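Local coordinates for protein ectonucleotide pyrophosphatase/phosphodiesterase family member 5 (Mus musculus, PDB 5VEO) that probably hydrolyses phosphodiester or pyrophosphate bonds of nucleotides and related substrates as a zinc-dependent ectoenzyme of restricted nucleotide activity, at residues K15-S20 and E158-K163; F24-L29 and V47-N52; N61-V66 and K101-A106; I111-Q114 and A119-A122. The protein carries 1 engineered substitution. All coordinates share one frame; numbering follows the deposited sequence.

Contact 1: residues K15-S20 and E158-K163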
loop_
_atom_site.group_PDB
_atom_site.type_symbol
_atom_site.label_atom_id
_atom_site.label_comp_id
_atom_site.label_asym_id
_atom_site.label_seq_id
_atom_site.Cartn_x
_atom_site.Cartn_y
_atom_site.Cartn_z
ATOM N N LYS A 15 -2.568 -1.416 -22.747
ATOM C CA LYS A 15 -1.817 -2.205 -21.789
ATOM C C LYS A 15 -1.415 -1.290 -20.653
ATOM O O LYS A 15 -1.229 -0.089 -20.862
ATOM C CB LYS A 15 -0.590 -2.762 -22.401
ATOM C CG LYS A 15 -0.925 -3.689 -23.569
ATOM C CD LYS A 15 0.294 -4.430 -23.988
ATOM C CE LYS A 15 1.352 -3.515 -24.578
ATOM N NZ LYS A 15 1.354 -3.531 -26.070
ATOM N N VAL A 16 -1.245 -1.879 -19.475
ATOM C CA VAL A 16 -0.905 -1.104 -18.278
ATOM C C VAL A 16 0.117 -1.879 -17.454
ATOM O O VAL A 16 -0.036 -3.088 -17.229
ATOM C CB VAL A 16 -2.151 -0.814 -17.426
ATOM C CG1 VAL A 16 -1.732 -0.010 -16.164
ATOM C CG2 VAL A 16 -3.219 -0.061 -18.194
ATOM N N LEU A 17 1.150 -1.169 -16.995
ATOM C CA LEU A 17 2.108 -1.671 -16.017
ATOM C C LEU A 17 2.032 -0.767 -14.795
ATOM O O LEU A 17 2.302 0.425 -14.918
ATOM C CB LEU A 17 3.525 -1.660 -16.586
ATOM C CG LEU A 17 4.649 -2.005 -15.623
ATOM C CD1 LEU A 17 4.394 -3.342 -14.887
ATOM C CD2 LEU A 17 5.975 -2.017 -16.319
ATOM N N VAL A 18 1.639 -1.331 -13.652
ATOM C CA VAL A 18 1.600 -0.607 -12.380
ATOM C C VAL A 18 2.836 -0.999 -11.596
ATOM O O VAL A 18 3.083 -2.193 -11.343
ATOM C CB VAL A 18 0.327 -0.916 -11.580
ATOM C CG1 VAL A 18 0.306 -0.118 -10.246
ATOM C CG2 VAL A 18 -0.913 -0.635 -12.398
ATOM N N VAL A 19 3.610 0.005 -11.199
ATOM C CA VAL A 19 4.809 -0.184 -10.405
ATOM C C VAL A 19 4.574 0.434 -9.043
ATOM O O VAL A 19 4.172 1.598 -8.963
ATOM C CB VAL A 19 6.035 0.459 -11.065
ATOM C CG1 VAL A 19 7.262 0.216 -10.214
ATOM C CG2 VAL A 19 6.208 -0.078 -12.466
ATOM N N SER A 20 4.865 -0.323 -7.976
ATOM C CA SER A 20 4.863 0.211 -6.612
ATOM C C SER A 20 6.280 0.138 -6.058
ATOM O O SER A 20 6.842 -0.957 -5.910
ATOM C CB SER A 20 3.912 -0.538 -5.685
ATOM O OG SER A 20 4.042 -0.036 -4.377
ATOM N N GLU A 158 9.280 -9.942 -20.326
ATOM C CA GLU A 158 9.003 -11.239 -20.957
ATOM C C GLU A 158 7.507 -11.486 -21.081
ATOM O O GLU A 158 7.018 -11.927 -22.128
ATOM C CB GLU A 158 9.641 -12.352 -20.141
ATOM C CG GLU A 158 11.132 -12.376 -20.256
ATOM C CD GLU A 158 11.792 -13.237 -19.198
ATOM O OE1 GLU A 158 11.080 -14.006 -18.498
ATOM O OE2 GLU A 158 13.031 -13.135 -19.063
ATOM N N TRP A 159 6.752 -11.190 -20.025
ATOM C CA TRP A 159 5.321 -11.453 -20.055
ATOM C C TRP A 159 4.586 -10.529 -21.023
ATOM O O TRP A 159 3.630 -10.962 -21.685
ATOM C CB TRP A 159 4.751 -11.348 -18.640
ATOM C CG TRP A 159 5.312 -12.380 -17.706
ATOM C CD1 TRP A 159 5.836 -13.609 -18.027
ATOM C CD2 TRP A 159 5.414 -12.260 -16.291
ATOM N NE1 TRP A 159 6.234 -14.262 -16.886
ATOM C CE2 TRP A 159 6.007 -13.440 -15.808
ATOM C CE3 TRP A 159 5.066 -11.257 -15.385
ATOM C CZ2 TRP A 159 6.227 -13.657 -14.445
ATOM C CZ3 TRP A 159 5.301 -11.462 -14.048
ATOM C CH2 TRP A 159 5.875 -12.654 -13.586
ATOM N N PHE A 160 4.999 -9.252 -21.120
ATOM C CA PHE A 160 4.356 -8.341 -22.061
ATOM C C PHE A 160 4.626 -8.728 -23.517
ATOM O O PHE A 160 3.897 -8.272 -24.411
ATOM C CB PHE A 160 4.831 -6.904 -21.854
ATOM C CG PHE A 160 4.020 -6.128 -20.848
ATOM C CD1 PHE A 160 2.698 -5.806 -21.104
ATOM C CD2 PHE A 160 4.584 -5.706 -19.662
ATOM C CE1 PHE A 160 1.950 -5.085 -20.193
ATOM C CE2 PHE A 160 3.830 -4.981 -18.733
ATOM C CZ PHE A 160 2.521 -4.688 -18.997
ATOM N N THR A 161 5.661 -9.533 -23.759
ATOM C CA THR A 161 6.070 -9.903 -25.115
ATOM C C THR A 161 5.986 -11.407 -25.350
ATOM O O THR A 161 6.514 -11.913 -26.357
ATOM C CB THR A 161 7.487 -9.417 -25.390
ATOM O OG1 THR A 161 8.391 -10.044 -24.462
ATOM C CG2 THR A 161 7.546 -7.881 -25.279
ATOM N N ALA A 162 5.300 -12.116 -24.464
ATOM C CA ALA A 162 5.224 -13.568 -24.534
ATOM C C ALA A 162 4.358 -14.018 -25.708
ATOM O O ALA A 162 3.577 -13.263 -26.284
ATOM C CB ALA A 162 4.657 -14.135 -23.231
ATOM N N LYS A 163 4.494 -15.303 -26.036
ATOM C CA LYS A 163 3.595 -15.908 -27.001
ATOM C C LYS A 163 2.140 -15.650 -26.624
ATOM O O LYS A 163 1.312 -15.336 -27.484
ATOM C CB LYS A 163 3.912 -17.406 -27.091
ATOM C CG LYS A 163 3.176 -18.108 -28.171
ATOM C CD LYS A 163 3.546 -19.588 -28.242
ATOM C CE LYS A 163 3.110 -20.340 -27.026
ATOM N NZ LYS A 163 3.264 -21.820 -27.245
#

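Contact 2: residues F24-L29 and V47-N52. With EDO (1,2-ethanediol), chain K.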
loop_
_atom_site.group_PDB
_atom_site.type_symbol
_atom_site.label_atom_id
_atom_site.label_comp_id
_atom_site.label_asym_id
_atom_site.label_seq_id
_atom_site.Cartn_x
_atom_site.Cartn_y
_atom_site.Cartn_z
ATOM N N PHE A 24 7.274 5.207 -0.963
ATOM C CA PHE A 24 7.833 6.343 -1.691
ATOM C C PHE A 24 6.925 7.538 -1.424
ATOM O O PHE A 24 5.913 7.766 -2.098
ATOM C CB PHE A 24 7.977 6.036 -3.178
ATOM C CG PHE A 24 8.953 6.939 -3.889
ATOM C CD1 PHE A 24 8.694 8.301 -4.049
ATOM C CD2 PHE A 24 10.155 6.437 -4.368
ATOM C CE1 PHE A 24 9.611 9.125 -4.701
ATOM C CE2 PHE A 24 11.065 7.261 -5.033
ATOM C CZ PHE A 24 10.786 8.608 -5.199
ATOM N N ARG A 25 7.276 8.286 -0.383
ATOM C CA ARG A 25 6.547 9.489 -0.012
ATOM C C ARG A 25 6.571 10.487 -1.170
ATOM O O ARG A 25 7.582 10.638 -1.861
ATOM C CB ARG A 25 7.196 10.092 1.243
ATOM C CG ARG A 25 6.378 11.127 1.952
ATOM C CD ARG A 25 6.998 11.463 3.291
ATOM N NE ARG A 25 7.955 12.522 3.170
ATOM C CZ ARG A 25 8.677 12.998 4.179
ATOM N NH1 ARG A 25 8.572 12.478 5.407
ATOM N NH2 ARG A 25 9.503 14.022 3.953
ATOM N N TRP A 26 5.462 11.222 -1.312
ATOM C CA TRP A 26 5.217 12.080 -2.475
ATOM C C TRP A 26 6.335 13.108 -2.697
ATOM O O TRP A 26 6.676 13.424 -3.847
ATOM C CB TRP A 26 3.855 12.777 -2.315
ATOM C CG TRP A 26 3.851 13.747 -1.191
ATOM C CD1 TRP A 26 3.761 13.476 0.141
ATOM C CD2 TRP A 26 4.010 15.160 -1.310
ATOM N NE1 TRP A 26 3.864 14.653 0.869
ATOM C CE2 TRP A 26 4.014 15.695 -0.010
ATOM C CE3 TRP A 26 4.146 16.026 -2.401
ATOM C CZ2 TRP A 26 4.147 17.060 0.232
ATOM C CZ3 TRP A 26 4.276 17.389 -2.153
ATOM C CH2 TRP A 26 4.266 17.883 -0.845
ATOM N N ASP A 27 6.918 13.633 -1.625
ATOM C CA ASP A 27 7.927 14.685 -1.751
ATOM C C ASP A 27 9.358 14.154 -1.819
ATOM O O ASP A 27 10.295 14.956 -1.922
ATOM C CB ASP A 27 7.789 15.678 -0.602
ATOM C CG ASP A 27 8.073 15.053 0.745
ATOM O OD1 ASP A 27 8.312 15.800 1.723
ATOM O OD2 ASP A 27 8.103 13.815 0.832
ATOM N N TYR A 28 9.551 12.830 -1.841
ATOM C CA TYR A 28 10.895 12.285 -2.008
ATOM C C TYR A 28 11.513 12.691 -3.340
ATOM O O TYR A 28 12.739 12.715 -3.456
ATOM C CB TYR A 28 10.861 10.764 -1.904
ATOM C CG TYR A 28 10.810 10.140 -0.516
ATOM C CD1 TYR A 28 10.738 8.769 -0.389
ATOM C CD2 TYR A 28 10.889 10.885 0.649
ATOM C CE1 TYR A 28 10.725 8.146 0.841
ATOM C CE2 TYR A 28 10.868 10.255 1.907
ATOM C CZ TYR A 28 10.792 8.884 1.984
ATOM O OH TYR A 28 10.787 8.254 3.203
ATOM N N LEU A 29 10.675 12.984 -4.354
ATOM C CA LEU A 29 11.125 13.462 -5.666
ATOM C C LEU A 29 12.079 14.629 -5.557
ATOM O O LEU A 29 12.877 14.872 -6.471
ATOM C CB LEU A 29 9.923 13.923 -6.503
ATOM C CG LEU A 29 8.883 12.864 -6.834
ATOM C CD1 LEU A 29 7.740 13.509 -7.611
ATOM C CD2 LEU A 29 9.524 11.743 -7.632
ATOM N N VAL A 47 0.455 13.593 -10.014
ATOM C CA VAL A 47 -0.556 14.035 -9.060
ATOM C C VAL A 47 0.158 14.391 -7.760
ATOM O O VAL A 47 0.837 13.544 -7.176
ATOM C CB VAL A 47 -1.631 12.964 -8.823
ATOM C CG1 VAL A 47 -2.618 13.435 -7.759
ATOM C CG2 VAL A 47 -2.380 12.646 -10.140
ATOM N N ASN A 48 -0.011 15.636 -7.286
ATOM C CA ASN A 48 0.713 16.066 -6.087
ATOM C C ASN A 48 0.306 15.290 -4.835
ATOM O O ASN A 48 1.170 14.854 -4.060
ATOM C CB ASN A 48 0.490 17.558 -5.834
ATOM C CG ASN A 48 1.327 18.438 -6.718
ATOM O OD1 ASN A 48 2.360 18.026 -7.249
ATOM N ND2 ASN A 48 0.918 19.709 -6.822
ATOM N N GLN A 49 -1.001 15.201 -4.562
ATOM C CA GLN A 49 -1.515 14.716 -3.277
ATOM C C GLN A 49 -2.509 13.585 -3.507
ATOM O O GLN A 49 -3.671 13.817 -3.848
ATOM C CB GLN A 49 -2.154 15.840 -2.468
ATOM C CG GLN A 49 -1.119 16.759 -1.859
ATOM C CD GLN A 49 -0.250 16.070 -0.794
ATOM O OE1 GLN A 49 -0.730 15.673 0.262
ATOM N NE2 GLN A 49 1.017 15.903 -1.089
ATOM N N VAL A 50 -2.026 12.376 -3.258
ATOM C CA VAL A 50 -2.805 11.146 -3.336
ATOM C C VAL A 50 -3.231 10.782 -1.937
ATOM O O VAL A 50 -2.387 10.465 -1.084
ATOM C CB VAL A 50 -1.981 10.002 -3.930
ATOM C CG1 VAL A 50 -2.803 8.683 -3.933
ATOM C CG2 VAL A 50 -1.453 10.381 -5.298
ATOM N N THR A 51 -4.524 10.840 -1.683
ATOM C CA THR A 51 -5.036 10.354 -0.413
ATOM C C THR A 51 -5.199 8.849 -0.516
ATOM O O THR A 51 -6.061 8.354 -1.263
ATOM C CB THR A 51 -6.359 11.016 -0.058
ATOM O OG1 THR A 51 -6.154 12.414 0.081
ATOM C CG2 THR A 51 -6.871 10.468 1.241
ATOM N N ASN A 52 -4.360 8.130 0.216
ATOM C CA ASN A 52 -4.393 6.675 0.263
ATOM C C ASN A 52 -5.383 6.259 1.352
ATOM O O ASN A 52 -6.259 7.047 1.728
ATOM C CB ASN A 52 -2.962 6.134 0.429
ATOM C CG ASN A 52 -2.227 6.695 1.663
ATOM O OD1 ASN A 52 -2.610 7.725 2.245
ATOM N ND2 ASN A 52 -1.129 6.025 2.041
HETATM C C1 EDO K . -8.980 7.428 0.050
HETATM O O1 EDO K . -8.570 6.793 -1.191
HETATM C C2 EDO K . -10.269 8.264 -0.060
HETATM O O2 EDO K . -10.600 8.873 1.221
#

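Contact 3: residues N61-V66 and K101-A106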
loop_
_atom_site.group_PDB
_atom_site.type_symbol
_atom_site.label_atom_id
_atom_site.label_comp_id
_atom_site.label_asym_id
_atom_site.label_seq_id
_atom_site.Cartn_x
_atom_site.Cartn_y
_atom_site.Cartn_z
ATOM N N ASN A 61 -3.190 -0.982 1.489
ATOM C CA ASN A 61 -3.128 -0.018 0.394
ATOM C C ASN A 61 -2.899 -0.659 -0.962
ATOM O O ASN A 61 -3.490 -0.214 -1.949
ATOM C CB ASN A 61 -2.099 1.052 0.716
ATOM C CG ASN A 61 -2.740 2.129 1.514
ATOM O OD1 ASN A 61 -3.365 3.025 0.947
ATOM N ND2 ASN A 61 -2.718 1.987 2.837
ATOM N N HIS A 62 -2.111 -1.732 -1.038
ATOM C CA HIS A 62 -1.964 -2.397 -2.324
ATOM C C HIS A 62 -3.269 -3.081 -2.726
ATOM O O HIS A 62 -3.635 -3.073 -3.906
ATOM C CB HIS A 62 -0.811 -3.400 -2.306
ATOM C CG HIS A 62 0.563 -2.784 -2.326
ATOM N ND1 HIS A 62 1.258 -2.494 -1.179
ATOM C CD2 HIS A 62 1.377 -2.430 -3.357
ATOM C CE1 HIS A 62 2.444 -1.991 -1.492
ATOM N NE2 HIS A 62 2.540 -1.942 -2.809
ATOM N N TYR A 63 -4.017 -3.635 -1.761
ATOM C CA TYR A 63 -5.273 -4.270 -2.159
ATOM C C TYR A 63 -6.304 -3.225 -2.585
ATOM O O TYR A 63 -7.098 -3.478 -3.504
ATOM C CB TYR A 63 -5.811 -5.165 -1.048
ATOM C CG TYR A 63 -6.649 -6.362 -1.542
ATOM C CD1 TYR A 63 -6.263 -7.102 -2.657
ATOM C CD2 TYR A 63 -7.784 -6.773 -0.851
ATOM C CE1 TYR A 63 -6.995 -8.198 -3.078
ATOM C CE2 TYR A 63 -8.527 -7.878 -1.274
ATOM C CZ TYR A 63 -8.123 -8.576 -2.394
ATOM O OH TYR A 63 -8.812 -9.697 -2.843
ATOM N N THR A 64 -6.276 -2.033 -1.977
ATOM C CA THR A 64 -7.114 -0.942 -2.468
ATOM C C THR A 64 -6.791 -0.605 -3.922
ATOM O O THR A 64 -7.695 -0.340 -4.721
ATOM C CB THR A 64 -6.953 0.287 -1.569
ATOM O OG1 THR A 64 -7.635 0.037 -0.339
ATOM C CG2 THR A 64 -7.540 1.552 -2.215
ATOM N N LEU A 65 -5.517 -0.608 -4.290
ATOM C CA LEU A 65 -5.165 -0.229 -5.650
ATOM C C LEU A 65 -5.766 -1.180 -6.670
ATOM O O LEU A 65 -6.048 -0.767 -7.797
ATOM C CB LEU A 65 -3.648 -0.181 -5.809
ATOM C CG LEU A 65 -2.914 0.930 -5.042
ATOM C CD1 LEU A 65 -1.428 0.928 -5.378
ATOM C CD2 LEU A 65 -3.510 2.306 -5.284
ATOM N N VAL A 66 -5.968 -2.446 -6.304
ATOM C CA VAL A 66 -6.440 -3.452 -7.258
ATOM C C VAL A 66 -7.902 -3.837 -7.029
ATOM O O VAL A 66 -8.421 -4.724 -7.733
ATOM C CB VAL A 66 -5.531 -4.696 -7.276
ATOM C CG1 VAL A 66 -4.123 -4.300 -7.689
ATOM C CG2 VAL A 66 -5.510 -5.446 -5.925
ATOM N N LYS A 101 -9.092 -17.023 2.579
ATOM C CA LYS A 101 -10.269 -16.386 3.158
ATOM C C LYS A 101 -9.997 -14.957 3.618
ATOM O O LYS A 101 -10.938 -14.158 3.722
ATOM C CB LYS A 101 -10.794 -17.229 4.312
ATOM C CG LYS A 101 -11.450 -18.538 3.850
ATOM C CD LYS A 101 -12.859 -18.677 4.427
ATOM C CE LYS A 101 -13.744 -19.669 3.654
ATOM N NZ LYS A 101 -14.915 -18.976 3.016
ATOM N N PHE A 102 -8.744 -14.601 3.892
ATOM C CA PHE A 102 -8.465 -13.215 4.248
ATOM C C PHE A 102 -8.624 -12.262 3.077
ATOM O O PHE A 102 -8.751 -11.060 3.304
ATOM C CB PHE A 102 -7.065 -13.089 4.849
ATOM C CG PHE A 102 -7.043 -13.373 6.312
ATOM C CD1 PHE A 102 -7.473 -12.417 7.217
ATOM C CD2 PHE A 102 -6.652 -14.605 6.783
ATOM C CE1 PHE A 102 -7.479 -12.678 8.576
ATOM C CE2 PHE A 102 -6.669 -14.883 8.138
ATOM C CZ PHE A 102 -7.090 -13.927 9.033
ATOM N N TRP A 103 -8.613 -12.770 1.846
ATOM C CA TRP A 103 -8.634 -11.976 0.622
ATOM C C TRP A 103 -9.988 -11.958 -0.077
ATOM O O TRP A 103 -10.217 -11.108 -0.949
ATOM C CB TRP A 103 -7.584 -12.534 -0.354
ATOM C CG TRP A 103 -6.205 -12.479 0.210
ATOM C CD1 TRP A 103 -5.606 -13.396 1.030
ATOM C CD2 TRP A 103 -5.258 -11.429 0.020
ATOM N NE1 TRP A 103 -4.332 -12.979 1.358
ATOM C CE2 TRP A 103 -4.102 -11.765 0.757
ATOM C CE3 TRP A 103 -5.280 -10.230 -0.691
ATOM C CZ2 TRP A 103 -2.976 -10.957 0.771
ATOM C CZ3 TRP A 103 -4.166 -9.424 -0.666
ATOM C CH2 TRP A 103 -3.033 -9.785 0.057
ATOM N N GLU A 104 -10.873 -12.886 0.247
ATOM C CA GLU A 104 -12.007 -13.172 -0.614
ATOM C C GLU A 104 -13.239 -12.312 -0.323
ATOM O O GLU A 104 -14.301 -12.554 -0.910
ATOM C CB GLU A 104 -12.315 -14.667 -0.526
ATOM C CG GLU A 104 -11.251 -15.445 -1.288
ATOM C CD GLU A 104 -11.347 -16.942 -1.163
ATOM O OE1 GLU A 104 -11.885 -17.459 -0.152
ATOM O OE2 GLU A 104 -10.872 -17.606 -2.102
ATOM N N GLU A 105 -13.126 -11.281 0.519
ATOM C CA GLU A 105 -14.213 -10.310 0.597
ATOM C C GLU A 105 -14.224 -9.370 -0.598
ATOM O O GLU A 105 -15.182 -8.605 -0.761
ATOM C CB GLU A 105 -14.133 -9.535 1.919
ATOM C CG GLU A 105 -14.190 -10.506 3.080
ATOM C CD GLU A 105 -14.095 -9.896 4.452
ATOM O OE1 GLU A 105 -14.208 -10.678 5.422
ATOM O OE2 GLU A 105 -13.929 -8.674 4.583
ATOM N N ALA A 106 -13.198 -9.426 -1.445
ATOM C CA ALA A 106 -13.132 -8.636 -2.663
ATOM C C ALA A 106 -12.527 -9.499 -3.758
ATOM O O ALA A 106 -12.133 -10.649 -3.525
ATOM C CB ALA A 106 -12.310 -7.358 -2.467
#

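Contact 4: residues I111-Q114 and A119-A122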
loop_
_atom_site.group_PDB
_atom_site.type_symbol
_atom_site.label_atom_id
_atom_site.label_comp_id
_atom_site.label_asym_id
_atom_site.label_seq_id
_atom_site.Cartn_x
_atom_site.Cartn_y
_atom_site.Cartn_z
ATOM N N ILE A 111 -8.102 -10.871 -11.627
ATOM C CA ILE A 111 -9.123 -11.892 -11.857
ATOM C C ILE A 111 -10.169 -11.380 -12.836
ATOM O O ILE A 111 -10.549 -12.081 -13.779
ATOM C CB ILE A 111 -9.755 -12.330 -10.526
ATOM C CG1 ILE A 111 -8.682 -13.012 -9.685
ATOM C CG2 ILE A 111 -10.964 -13.256 -10.745
ATOM C CD1 ILE A 111 -9.171 -13.524 -8.357
ATOM N N THR A 112 -10.632 -10.141 -12.643
ATOM C CA THR A 112 -11.596 -9.543 -13.563
ATOM C C THR A 112 -11.029 -9.460 -14.974
ATOM O O THR A 112 -11.710 -9.797 -15.952
ATOM C CB THR A 112 -11.996 -8.162 -13.042
ATOM O OG1 THR A 112 -12.584 -8.309 -11.744
ATOM C CG2 THR A 112 -12.982 -7.467 -13.964
ATOM N N ASN A 113 -9.767 -9.053 -15.088
ATOM C CA ASN A 113 -9.080 -8.993 -16.371
ATOM C C ASN A 113 -9.061 -10.356 -17.054
ATOM O O ASN A 113 -9.274 -10.456 -18.268
ATOM C CB ASN A 113 -7.658 -8.503 -16.131
ATOM C CG ASN A 113 -6.918 -8.178 -17.396
ATOM O OD1 ASN A 113 -7.412 -7.457 -18.268
ATOM N ND2 ASN A 113 -5.694 -8.667 -17.482
ATOM N N GLN A 114 -8.771 -11.405 -16.290
ATOM C CA GLN A 114 -8.671 -12.746 -16.860
ATOM C C GLN A 114 -10.039 -13.326 -17.189
ATOM O O GLN A 114 -10.177 -14.061 -18.183
ATOM C CB GLN A 114 -7.871 -13.614 -15.890
ATOM C CG GLN A 114 -6.392 -13.196 -15.949
ATOM C CD GLN A 114 -5.569 -13.495 -14.706
ATOM O OE1 GLN A 114 -4.549 -12.824 -14.454
ATOM N NE2 GLN A 114 -5.957 -14.530 -13.957
ATOM N N ALA A 119 -4.663 -11.718 -20.030
ATOM C CA ALA A 119 -3.665 -12.320 -19.154
ATOM C C ALA A 119 -3.036 -11.224 -18.306
ATOM O O ALA A 119 -2.773 -10.142 -18.810
ATOM C CB ALA A 119 -2.567 -13.031 -19.952
ATOM N N SER A 120 -2.791 -11.521 -17.036
ATOM C CA SER A 120 -2.139 -10.594 -16.112
ATOM C C SER A 120 -0.825 -11.195 -15.648
ATOM O O SER A 120 -0.676 -12.417 -15.595
ATOM C CB SER A 120 -2.991 -10.322 -14.871
ATOM O OG SER A 120 -4.358 -10.120 -15.154
ATOM N N GLY A 121 0.111 -10.325 -15.252
ATOM C CA GLY A 121 1.378 -10.766 -14.714
ATOM C C GLY A 121 1.764 -9.967 -13.487
ATOM O O GLY A 121 1.494 -8.767 -13.434
ATOM N N ALA A 122 2.385 -10.618 -12.513
ATOM C CA ALA A 122 2.746 -9.960 -11.263
ATOM C C ALA A 122 4.117 -10.420 -10.813
ATOM O O ALA A 122 4.390 -11.626 -10.740
ATOM C CB ALA A 122 1.723 -10.248 -10.173
#

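Contact 1: residues K15-S20 and E158-K163
The ring of Phe160 reaches the backbone at Val16 with its far rim foremost and fits between the flanking side chains of Lys15 and Leu17. Phe160 CZ lies 3.5 Å from Val16 O, which sits at the ring edge and in its plane, so a C-H edge and not the pi face is presented to the carbonyl. Lys15 and Phe160 run alongside each other in opposite directions, Lys15 CD coming within 4.0 Å of Phe160 CD1. Lys15 lays CB and CD against the phenyl group, and the bends beyond CD, at chi3 (-66°) and chi4, turn NZ off to Asn216. From the other neighbour, Leu17 CB packs at 4.0 Å from Phe160 CE2. The contact joins strand 16-21, within the mixed sheet of the alkaline phosphatase-type core, to the final turn of helix 149-160, which packs on the sheet; Thr161 is the first residue to leave helical geometry. Lys15 and Leu17 direct CB toward the helix, whereas Val16 points away, onto Leu363 and Leu366 of helix 359-366. With CG anti to the backbone N (chi1 173°), Leu17 runs its branch past the phenyl rim, with CB the atom nearest to it; the side chain also touches Leu219.

Contact 2: residues F24-L29 and V47-N52
With CG held between its own backbone N and carbonyl carbon (chi1 67°), Trp26 turns its indole toward Gln49, whose chain doubles back at chi2 (-66°) to bring NE2 over the ring. The contact lies at the surface of the alkaline phosphatase-type fold, between the loop that leaves strand 16-21 and the corner at Asn48 in strand 45-51 of the mixed sheet. Gln49 NE2 stands 3.1 Å from Trp26 CD2, above the centre of the indole, and the amide and ring planes are 83° apart. The amide thus meets the face with its nitrogen foremost, an amino-aromatic approach consistent with an N-H directed at the pi cloud. The same nitrogen makes a weak bond to Asn48 O, 3.2 Å from Gln49 NE2, and OE1 is held by His335, which settles which end of the amide faces the ring. Asn48 O also comes obliquely to 3.6 Å from Trp26 CE3. The opposite face of the indole is covered by Asp27 CB. A serine in place of Trp26 would probably leave Gln49 NE2 without its aromatic partner and open a gap between the loop and the strand. Arg25 and Asp27 lock the loop with a side-on salt bridge, in which NE and NH2 each take one carboxylate oxygen. At the far end of the strand segment, a 1,2-ethanediol, probably from the crystallisation liquor, donates through O1 to Thr51 O at 3.0 Å.

Contact 3: residues N61-V66 and K101-A106
Helix 58-67 presents Tyr63 to the type I beta turn running from Trp103 to Ala106, and the two aromatic side chains meet in a T-shaped pair. The edge of the indole, at CE3 and CZ3, is directed at one face of the phenol: Trp103 CE3 lies 3.6 Å from Tyr63 CE1, and the centroid of the Trp103 six-membered ring is 4.9 Å from that of Tyr63. Their planes stand at 89°. CE3 is offset toward the rim of the tyrosine ring. Tyr63 has CG anti to its backbone N (chi1 -151°), which carries the ring outward from the helix until the hydroxyl arrives at the turn. There Tyr63 OH donates to Trp103 O at 2.7 Å, meeting the carbonyl oxygen at a C=O...donor angle of 138° and somewhat tilted from its plane. That oxygen also takes the weak turn bond from Ala106 N. Tyr63 thus meets Trp103 twice, its hydroxyl at the backbone and its ring face at the indole edge. Ala106 CB closes in obliquely, 4.0 Å from Tyr63 CE2. The other end of the indole is fixed as well, since Trp103 NE1 is bonded to Ile97 O, while Ala106 O is bonded to His133. All three touching residues are buried, and the Trp103 side chain lies about 7 Å from a bound AMP, near the nucleotide but not touching it. The loop before helix 109-115 is thereby packed onto the helix that starts, at engineered Ala58, where the nucleophilic threonine of this phosphodiesterase family would stand.

Contact 4: residues I111-Q114 and A119-A122
Ser120 OG is held from two adjacent residues of the helix, Asn113 and Gln114. It donates to Gln114 OE1 at 2.8 Å and accepts from Asn113 ND2 at 3.1 Å. The second bond is nearly straight, with an N-H...O angle of 169°, and the hydroxyl oxygen lies close to the plane of the asparagine amide. In the first, the hydroxyl approaches the glutamine carbonyl from a direction tilted 27° out of its plane. Gln114 reaches the strand because its chain is extended beyond CG, and CG passes 4.3 Å from Ala119 CA on the way. Asn113 has CG anti to the backbone N (chi1 -170°), which points its amide at the start of the strand, with ND2 also 3.5 Å from Ala119 O.

A second shell fixes both amides. Asn113 ND2 has another bond, to Asn167 OD1, whereas Gln114 accepts from Thr138 N through OE1 and gives NE2 to Phe136 O. Thr138 closes the circuit by bonding Ser120 N through its own hydroxyl. Replacing Gln114 by a leucine would probably deprive Ser120 OG and Thr138 N of their shared acceptor and leave Phe136 O without this donor. The contact brackets the short turn by which helix 109-115 passes into strand 120-123. That strand lies between strands 139-140 and 168-173 in the mixed sheet, and Asn113 and Ser120 both pack on Leu168, so the end of the helix rests against this part of the sheet.

In the fold
From the N terminus, strand 16-21 opens contact 1, which closes only at the end of helix 149-160; the other three contacts all fall within this long loop and follow one another without crossing. Contact 2 ties the loop after the first strand to strand 45-51. Contact 3 then joins helix 58-67 to the turn at 103-106, and contact 4 closes the tight passage from helix 109-115 into strand 120-123. Contacts 1, 2 and 4 reach the same mixed sheet. Direct touches bind them further: Ser20 of contact 1 meets His62 of contact 3, Asn52 of contact 2 packs on Asn61 of contact 3, and Trp159 of contact 1 packs against Gly121 and Ala122 of contact 4.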